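Local structure of transketolase (3L84) at residues 30-38 with 238-246; 463-474 with 557-565. The protein belongs to the transketolase family of thiamine diphosphate-binding proteins and is built from two cofactor-binding-type domains and a C-terminal domain. One frame throughout, in Å; residues are numbered along the deposited sequence.

Interaction 1 of 2, residues 30-38 with 238-246; sequences GAPLGLADI and AKTTIAKGA
Gly30 and Ala243 join the two segments through their backbones. Ala243 N donates to Gly30 O over 3.0 Å, with an N-H...O angle of 160°. Gly34 N donates to the same oxygen from within helix 30-42, so two N-H groups hold this carbonyl. Ala243 sits inside a type II turn, Thr241 to Lys244, which brings its N-H up to the helix start.

With no side chain on Gly30 or Gly34, the loop can come close to the helix. Ile242 CG1, turned to the Gly30 carbonyl by a chi1 of -163°, lies 3.5 Å from Gly30 C. Gly34 CA comes within 3.5 Å of Thr241 O.

Two van der Waals contacts set carbon against a carbonyl oxygen: Leu33 lays CB, CG and CD2 along Lys244 O, and the Thr240 methyl packs on Gly34 O. The Thr240 hydroxyl bonds Asp180 OD1. Arg14 of helix 3-24 ties both segments together, bonding Leu33 O and Lys244 O.

Apolar pairs lie farther out. Leu33 CD2 meets Ala246 CB at 3.8 Å. Ile38 CD1 lies near Thr240 CG2.

In this alpha/beta thiamine diphosphate-binding domain, the start of helix 30-42 thus packs mainly on the loop after parallel strand 234-239, with its two type II turns. It meets the strand end only through Ile38 CD1 on Ala238 CB, at 3.6 Å.

Interaction 2 of 2, residues 463-474 with 557-565; sequences RAMPNFLTFRPA and VSMPCFELF
This is a buried interdomain contact with a mixed polar and apolar surface. It joins edge strand 469-471 of the parallel sheet in the pyrimidine-binding domain to the turn and helix start after strand 554-558 of the C-terminal domain. Cys561 is the N-cap of helix 562-566, and its SG accepts a weak capping bond from Leu564 N.

Glu563 reaches back to the strand with its chain bent at chi2 (95°). Its OE2 takes the Thr470 hydroxyl at 2.9 Å through the syn lone pair. Thr470 N meets OE1 at 3.1 Å from above the carboxylate plane. Two bonds from Thr470 and one from a water hold the carboxylate. Farther along, Arg472 N donates to Pro560 O over 2.8 Å, in the carbonyl plane.

Arg463 runs extended across Phe562. The guanidinium and ring planes are 25° apart, and Phe562 CD1 lies over one guanidinium face, offset toward the rim. CE of Met559, a selenomethionine here, adds a contact at 3.5 Å from Arg463 NH2. Salt bridges to Glu585 and Glu591 hold the same guanidinium.

The apolar side is formed by Leu469, Phe471, Cys561 and Leu564. Leu469 CD2 meets Leu564 CD2 at 4.0 Å. Cys561 SG stands over the Phe471 ring face, 4.5 Å from its centroid.

A water lies at the centre of the polar side. It accepts from Arg463 NE and Phe562 N, and donates to Glu563 OE1 and, at 2.6 Å, to Thr470 O.

How the interactions relate
Both contacts are buried, but they hold different elements. Interaction 1 stays within the thiamine diphosphate-binding domain and packs a helix on a strand end and its loop. Interaction 2 links the pyrimidine-binding and C-terminal domains, and the second subunit lies close by. Their centres are 46 Å apart, on opposite sides of the chain's centre. The chemistry differs accordingly. Interaction 1 relies on glycine backbone and aliphatic side chains, with one direct hydrogen bond. Interaction 2 buries more surface, 599 against 428 Å², and uses a carboxylate, a guanidinium and bridging waters. In both, an arginine is prominent: Arg14 beside the first, Arg463 within the second.

Interaction 1 of 2, residues 30-38 with 238-246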
loop_
_atom_site.group_PDB
_atom_site.type_symbol
_atom_site.label_atom_id
_atom_site.label_comp_id
_atom_site.label_asym_id
_atom_site.label_seq_id
_atom_site.Cartn_x
_atom_site.Cartn_y
_atom_site.Cartn_z
ATOM N N GLY A 30 5.811 -27.804 -1.011
ATOM C CA GLY A 30 4.708 -28.290 -0.185
ATOM C C GLY A 30 3.339 -28.059 -0.768
ATOM O O GLY A 30 2.515 -28.980 -0.802
ATOM N N ALA A 31 3.091 -26.833 -1.202
ATOM C CA ALA A 31 1.807 -26.537 -1.858
ATOM C C ALA A 31 1.582 -27.284 -3.181
ATOM O O ALA A 31 0.490 -27.788 -3.403
ATOM C CB ALA A 31 1.570 -25.024 -1.982
ATOM N N PRO A 32 2.597 -27.382 -4.054
ATOM C CA PRO A 32 2.427 -28.232 -5.240
ATOM C C PRO A 32 1.934 -29.630 -4.907
ATOM O O PRO A 32 1.035 -30.155 -5.561
ATOM C CB PRO A 32 3.815 -28.224 -5.844
ATOM C CG PRO A 32 4.282 -26.786 -5.528
ATOM C CD PRO A 32 3.782 -26.513 -4.142
ATOM N N LEU A 33 2.536 -30.246 -3.885
ATOM C CA LEU A 33 2.129 -31.585 -3.471
ATOM C C LEU A 33 0.722 -31.590 -2.886
ATOM O O LEU A 33 -0.040 -32.529 -3.134
ATOM C CB LEU A 33 3.136 -32.203 -2.491
ATOM C CG LEU A 33 4.239 -33.043 -3.128
ATOM C CD1 LEU A 33 5.072 -32.255 -4.148
ATOM C CD2 LEU A 33 5.139 -33.611 -2.050
ATOM N N GLY A 34 0.370 -30.552 -2.146
ATOM C CA GLY A 34 -0.959 -30.432 -1.566
ATOM C C GLY A 34 -2.043 -30.197 -2.590
ATOM O O GLY A 34 -3.172 -30.597 -2.361
ATOM N N LEU A 35 -1.688 -29.588 -3.715
ATOM C CA LEU A 35 -2.641 -29.162 -4.732
ATOM C C LEU A 35 -2.702 -30.112 -5.938
ATOM O O LEU A 35 -3.529 -29.941 -6.839
ATOM C CB LEU A 35 -2.331 -27.753 -5.233
ATOM C CG LEU A 35 -2.612 -26.651 -4.214
ATOM C CD1 LEU A 35 -1.971 -25.355 -4.707
ATOM C CD2 LEU A 35 -4.086 -26.510 -4.030
ATOM N N ALA A 36 -1.854 -31.135 -5.970
ATOM C CA ALA A 36 -1.714 -31.939 -7.183
ATOM C C ALA A 36 -2.955 -32.746 -7.552
ATOM O O ALA A 36 -3.254 -32.904 -8.746
ATOM C CB ALA A 36 -0.512 -32.864 -7.077
ATOM N N ASP A 37 -3.693 -33.202 -6.539
ATOM C CA ASP A 37 -4.907 -33.945 -6.830
ATOM C C ASP A 37 -5.986 -33.022 -7.415
ATOM O O ASP A 37 -6.669 -33.376 -8.386
ATOM C CB ASP A 37 -5.419 -34.662 -5.574
ATOM C CG ASP A 37 -4.399 -35.633 -5.002
ATOM O OD1 ASP A 37 -3.759 -36.382 -5.778
ATOM O OD2 ASP A 37 -4.179 -35.608 -3.781
ATOM N N ILE A 38 -6.143 -31.836 -6.830
ATOM C CA ILE A 38 -7.062 -30.846 -7.344
ATOM C C ILE A 38 -6.739 -30.486 -8.787
ATOM O O ILE A 38 -7.625 -30.434 -9.625
ATOM C CB ILE A 38 -7.067 -29.594 -6.443
ATOM C CG1 ILE A 38 -7.690 -29.920 -5.071
ATOM C CG2 ILE A 38 -7.783 -28.406 -7.150
ATOM C CD1 ILE A 38 -7.389 -28.887 -3.961
ATOM N N ALA A 238 -10.992 -26.406 0.111
ATOM C CA ALA A 238 -10.445 -27.750 -0.091
ATOM C C ALA A 238 -9.462 -28.063 1.014
ATOM O O ALA A 238 -8.414 -27.425 1.115
ATOM C CB ALA A 238 -9.803 -27.845 -1.452
ATOM N N LYS A 239 -9.822 -28.974 1.909
ATOM C CA LYS A 239 -8.912 -29.350 2.984
ATOM C C LYS A 239 -7.810 -30.241 2.428
ATOM O O LYS A 239 -8.092 -31.282 1.844
ATOM C CB LYS A 239 -9.679 -30.059 4.077
ATOM C CG LYS A 239 -8.853 -30.285 5.326
ATOM C CD LYS A 239 -9.727 -30.637 6.531
ATOM C CE LYS A 239 -8.864 -30.934 7.741
ATOM N NZ LYS A 239 -7.903 -32.047 7.456
ATOM N N THR A 240 -6.555 -29.835 2.594
ATOM C CA THR A 240 -5.426 -30.578 2.042
ATOM C C THR A 240 -4.357 -30.719 3.111
ATOM O O THR A 240 -4.385 -30.098 4.200
ATOM C CB THR A 240 -4.782 -29.915 0.808
ATOM O OG1 THR A 240 -4.125 -28.728 1.238
ATOM C CG2 THR A 240 -5.774 -29.613 -0.238
ATOM N N THR A 241 -3.450 -31.654 2.831
ATOM C CA THR A 241 -2.265 -31.880 3.633
ATOM C C THR A 241 -1.093 -31.270 2.860
ATOM O O THR A 241 -0.808 -31.675 1.730
ATOM C CB THR A 241 -2.042 -33.372 3.839
ATOM O OG1 THR A 241 -3.136 -33.899 4.626
ATOM C CG2 THR A 241 -0.734 -33.625 4.551
ATOM N N ILE A 242 -0.409 -30.302 3.444
ATOM C CA ILE A 242 0.758 -29.751 2.775
ATOM C C ILE A 242 1.791 -30.885 2.627
ATOM O O ILE A 242 1.919 -31.745 3.480
ATOM C CB ILE A 242 1.344 -28.521 3.484
ATOM C CG1 ILE A 242 2.265 -27.762 2.519
ATOM C CG2 ILE A 242 2.062 -28.866 4.807
ATOM C CD1 ILE A 242 2.779 -26.441 3.087
ATOM N N ALA A 243 2.444 -30.910 1.472
ATOM C CA ALA A 243 3.422 -31.960 1.161
ATOM C C ALA A 243 2.795 -33.361 1.162
ATOM O O ALA A 243 3.434 -34.367 1.461
ATOM C CB ALA A 243 4.635 -31.871 2.086
ATOM N N LYS A 244 1.518 -33.420 0.820
ATOM C CA LYS A 244 0.837 -34.720 0.664
ATOM C C LYS A 244 1.645 -35.659 -0.214
ATOM O O LYS A 244 2.061 -35.292 -1.311
ATOM C CB LYS A 244 -0.557 -34.529 0.073
ATOM C CG LYS A 244 -1.363 -35.825 -0.160
ATOM C CD LYS A 244 -1.855 -36.484 1.136
ATOM C CE LYS A 244 -2.734 -37.658 0.842
ATOM N NZ LYS A 244 -3.188 -38.329 2.104
ATOM N N GLY A 245 1.938 -36.838 0.308
ATOM C CA GLY A 245 2.733 -37.833 -0.399
ATOM C C GLY A 245 4.176 -37.886 0.055
ATOM O O GLY A 245 4.904 -38.833 -0.324
ATOM N N ALA A 246 4.605 -36.908 0.852
ATOM C CA ALA A 246 6.017 -36.793 1.241
ATOM C C ALA A 246 6.310 -37.232 2.663
ATOM O O ALA A 246 7.166 -36.666 3.334
ATOM C CB ALA A 246 6.517 -35.387 1.010
#

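Interaction 2 of 2, residues 463-474 with 557-565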
loop_
_atom_site.group_PDB
_atom_site.type_symbol
_atom_site.label_atom_id
_atom_site.label_comp_id
_atom_site.label_asym_id
_atom_site.label_seq_id
_atom_site.Cartn_x
_atom_site.Cartn_y
_atom_site.Cartn_z
ATOM N N ARG A 463 8.511 7.778 -9.882
ATOM C CA ARG A 463 9.668 7.946 -10.735
ATOM C C ARG A 463 10.681 6.859 -10.496
ATOM O O ARG A 463 11.281 6.368 -11.474
ATOM C CB ARG A 463 10.294 9.309 -10.537
ATOM C CG ARG A 463 9.415 10.419 -11.078
ATOM C CD ARG A 463 9.990 11.756 -10.726
ATOM N NE ARG A 463 9.251 12.850 -11.359
ATOM C CZ ARG A 463 9.354 14.105 -10.990
ATOM N NH1 ARG A 463 10.054 14.434 -9.916
ATOM N NH2 ARG A 463 8.651 15.032 -11.651
ATOM N N ALA A 464 10.866 6.389 -9.265
ATOM C CA ALA A 464 11.845 5.353 -8.971
ATOM C C ALA A 464 11.396 3.975 -9.448
ATOM O O ALA A 464 12.236 3.116 -9.714
ATOM C CB ALA A 464 12.132 5.295 -7.487
HETATM N N MSE A 465 10.098 3.700 -9.500
HETATM C CA MSE A 465 9.586 2.430 -9.973
HETATM C C MSE A 465 9.921 2.226 -11.455
HETATM O O MSE A 465 9.518 3.030 -12.312
HETATM C CB MSE A 465 8.076 2.379 -9.761
HETATM C CG MSE A 465 7.461 1.057 -10.250
HETATM SE SE MSE A 465 5.588 0.806 -9.789
HETATM C CE MSE A 465 4.925 2.653 -9.848
ATOM N N PRO A 466 10.609 1.134 -11.783
ATOM C CA PRO A 466 10.862 0.867 -13.196
ATOM C C PRO A 466 9.610 0.676 -14.033
ATOM O O PRO A 466 8.553 0.308 -13.508
ATOM C CB PRO A 466 11.707 -0.421 -13.153
ATOM C CG PRO A 466 12.361 -0.385 -11.810
ATOM C CD PRO A 466 11.316 0.183 -10.909
ATOM N N ASN A 467 9.765 0.819 -15.349
ATOM C CA ASN A 467 8.713 0.508 -16.312
ATOM C C ASN A 467 7.410 1.284 -16.070
ATOM O O ASN A 467 6.334 0.743 -16.222
ATOM C CB ASN A 467 8.376 -1.000 -16.366
ATOM C CG ASN A 467 9.473 -1.851 -16.895
ATOM O OD1 ASN A 467 10.441 -1.349 -17.506
ATOM N ND2 ASN A 467 9.315 -3.158 -16.752
ATOM N N PHE A 468 7.544 2.539 -15.697
ATOM C CA PHE A 468 6.438 3.466 -15.521
ATOM C C PHE A 468 6.835 4.777 -16.095
ATOM O O PHE A 468 8.010 5.240 -15.925
ATOM C CB PHE A 468 6.106 3.725 -14.045
ATOM C CG PHE A 468 4.718 3.329 -13.645
ATOM C CD1 PHE A 468 4.506 2.090 -13.152
ATOM C CD2 PHE A 468 3.622 4.150 -13.876
ATOM C CE1 PHE A 468 3.314 1.684 -12.811
ATOM C CE2 PHE A 468 2.351 3.705 -13.480
ATOM C CZ PHE A 468 2.209 2.478 -12.991
ATOM N N LEU A 469 5.905 5.431 -16.749
ATOM C CA LEU A 469 6.048 6.851 -17.065
ATOM C C LEU A 469 5.212 7.656 -16.080
ATOM O O LEU A 469 4.068 7.297 -15.845
ATOM C CB LEU A 469 5.581 7.132 -18.480
ATOM C CG LEU A 469 6.355 6.407 -19.570
ATOM C CD1 LEU A 469 5.781 6.756 -20.946
ATOM C CD2 LEU A 469 7.859 6.743 -19.522
ATOM N N THR A 470 5.752 8.720 -15.523
ATOM C CA THR A 470 5.013 9.504 -14.547
ATOM C C THR A 470 4.856 10.894 -15.163
ATOM O O THR A 470 5.792 11.707 -15.137
ATOM C CB THR A 470 5.717 9.577 -13.198
ATOM O OG1 THR A 470 5.989 8.222 -12.766
ATOM C CG2 THR A 470 4.867 10.262 -12.121
ATOM N N PHE A 471 3.686 11.194 -15.699
ATOM C CA PHE A 471 3.422 12.486 -16.332
ATOM C C PHE A 471 2.830 13.460 -15.344
ATOM O O PHE A 471 1.877 13.120 -14.639
ATOM C CB PHE A 471 2.460 12.339 -17.490
ATOM C CG PHE A 471 3.007 11.576 -18.645
ATOM C CD1 PHE A 471 3.909 12.160 -19.505
ATOM C CD2 PHE A 471 2.639 10.262 -18.862
ATOM C CE1 PHE A 471 4.386 11.466 -20.610
ATOM C CE2 PHE A 471 3.136 9.584 -19.968
ATOM C CZ PHE A 471 3.999 10.206 -20.808
ATOM N N ARG A 472 3.364 14.672 -15.271
ATOM C CA ARG A 472 2.824 15.728 -14.400
ATOM C C ARG A 472 2.636 16.980 -15.275
ATOM O O ARG A 472 3.466 17.894 -15.273
ATOM C CB ARG A 472 3.701 15.957 -13.200
ATOM C CG ARG A 472 3.168 16.913 -12.204
ATOM C CD ARG A 472 3.937 16.903 -10.864
ATOM N NE ARG A 472 3.335 17.816 -9.877
ATOM C CZ ARG A 472 3.811 18.983 -9.482
ATOM N NH1 ARG A 472 4.981 19.442 -9.866
ATOM N NH2 ARG A 472 3.097 19.664 -8.610
ATOM N N PRO A 473 1.540 17.032 -16.044
ATOM C CA PRO A 473 1.394 18.083 -17.049
ATOM C C PRO A 473 1.142 19.438 -16.416
ATOM O O PRO A 473 0.460 19.545 -15.392
ATOM C CB PRO A 473 0.186 17.628 -17.867
ATOM C CG PRO A 473 -0.574 16.762 -16.949
ATOM C CD PRO A 473 0.464 16.019 -16.143
ATOM N N ALA A 474 1.701 20.484 -17.018
ATOM C CA ALA A 474 1.507 21.833 -16.544
ATOM C C ALA A 474 0.265 22.485 -17.118
ATOM O O ALA A 474 -0.210 23.492 -16.555
ATOM C CB ALA A 474 2.713 22.674 -16.869
ATOM N N VAL A 557 12.619 25.418 -18.298
ATOM C CA VAL A 557 12.343 24.081 -18.752
ATOM C C VAL A 557 11.111 23.536 -18.069
ATOM O O VAL A 557 11.009 23.580 -16.835
ATOM C CB VAL A 557 13.545 23.162 -18.421
ATOM C CG1 VAL A 557 13.200 21.664 -18.667
ATOM C CG2 VAL A 557 14.803 23.563 -19.211
ATOM N N SER A 558 10.180 23.042 -18.882
ATOM C CA SER A 558 9.063 22.256 -18.380
ATOM C C SER A 558 9.404 20.772 -18.496
ATOM O O SER A 558 9.866 20.324 -19.560
ATOM C CB SER A 558 7.781 22.570 -19.139
ATOM O OG SER A 558 6.700 21.783 -18.609
HETATM N N MSE A 559 9.234 20.037 -17.411
HETATM C CA MSE A 559 9.555 18.619 -17.364
HETATM C C MSE A 559 8.316 17.814 -16.989
HETATM O O MSE A 559 8.180 17.320 -15.850
HETATM C CB MSE A 559 10.687 18.363 -16.368
HETATM C CG MSE A 559 11.237 16.919 -16.404
HETATM SE SE MSE A 559 12.431 16.468 -14.985
HETATM C CE MSE A 559 11.124 16.614 -13.571
ATOM N N PRO A 560 7.424 17.593 -17.947
ATOM C CA PRO A 560 6.260 16.778 -17.680
ATOM C C PRO A 560 6.583 15.326 -17.397
ATOM O O PRO A 560 5.744 14.654 -16.805
ATOM C CB PRO A 560 5.417 16.961 -18.954
ATOM C CG PRO A 560 6.398 17.348 -20.002
ATOM C CD PRO A 560 7.370 18.229 -19.283
ATOM N N CYS A 561 7.728 14.798 -17.834
ATOM C CA CYS A 561 8.045 13.399 -17.560
ATOM C C CYS A 561 9.545 13.191 -17.348
ATOM O O CYS A 561 10.331 13.154 -18.288
ATOM C CB CYS A 561 7.486 12.498 -18.652
ATOM S SG CYS A 561 7.752 10.746 -18.282
ATOM N N PHE A 562 9.933 13.002 -16.097
ATOM C CA PHE A 562 11.345 12.741 -15.698
ATOM C C PHE A 562 11.912 11.519 -16.424
ATOM O O PHE A 562 13.044 11.575 -16.941
ATOM C CB PHE A 562 11.367 12.567 -14.169
ATOM C CG PHE A 562 12.727 12.393 -13.534
ATOM C CD1 PHE A 562 13.347 13.451 -12.908
ATOM C CD2 PHE A 562 13.325 11.180 -13.485
ATOM C CE1 PHE A 562 14.577 13.278 -12.273
ATOM C CE2 PHE A 562 14.580 11.020 -12.853
ATOM C CZ PHE A 562 15.187 12.081 -12.287
ATOM N N GLU A 563 11.153 10.432 -16.484
ATOM C CA GLU A 563 11.657 9.189 -17.074
ATOM C C GLU A 563 11.990 9.354 -18.552
ATOM O O GLU A 563 12.983 8.815 -19.036
ATOM C CB GLU A 563 10.656 8.058 -16.893
ATOM C CG GLU A 563 10.392 7.745 -15.443
ATOM C CD GLU A 563 9.165 8.425 -14.818
ATOM O OE1 GLU A 563 8.700 9.486 -15.314
ATOM O OE2 GLU A 563 8.597 7.818 -13.883
ATOM N N LEU A 564 11.172 10.106 -19.286
ATOM C CA LEU A 564 11.485 10.356 -20.679
ATOM C C LEU A 564 12.686 11.250 -20.816
ATOM O O LEU A 564 13.495 11.053 -21.723
ATOM C CB LEU A 564 10.299 10.968 -21.448
ATOM C CG LEU A 564 9.126 10.057 -21.690
ATOM C CD1 LEU A 564 7.977 10.852 -22.344
ATOM C CD2 LEU A 564 9.520 8.860 -22.509
ATOM N N PHE A 565 12.844 12.221 -19.931
ATOM C CA PHE A 565 14.008 13.099 -19.989
ATOM C C PHE A 565 15.309 12.314 -19.807
ATOM O O PHE A 565 16.335 12.598 -20.450
ATOM C CB PHE A 565 13.881 14.268 -18.989
ATOM C CG PHE A 565 14.891 15.343 -19.160
ATOM C CD1 PHE A 565 15.321 15.759 -20.415
ATOM C CD2 PHE A 565 15.350 16.020 -18.041
ATOM C CE1 PHE A 565 16.242 16.774 -20.540
ATOM C CE2 PHE A 565 16.253 17.059 -18.174
ATOM C CZ PHE A 565 16.712 17.441 -19.414
HETATM O O HOH W 1 8.147 12.043 -14.023
HETATM O O HOH W 2 7.382 15.108 -14.298
HETATM O O HOH W 3 5.429 20.049 -16.741
#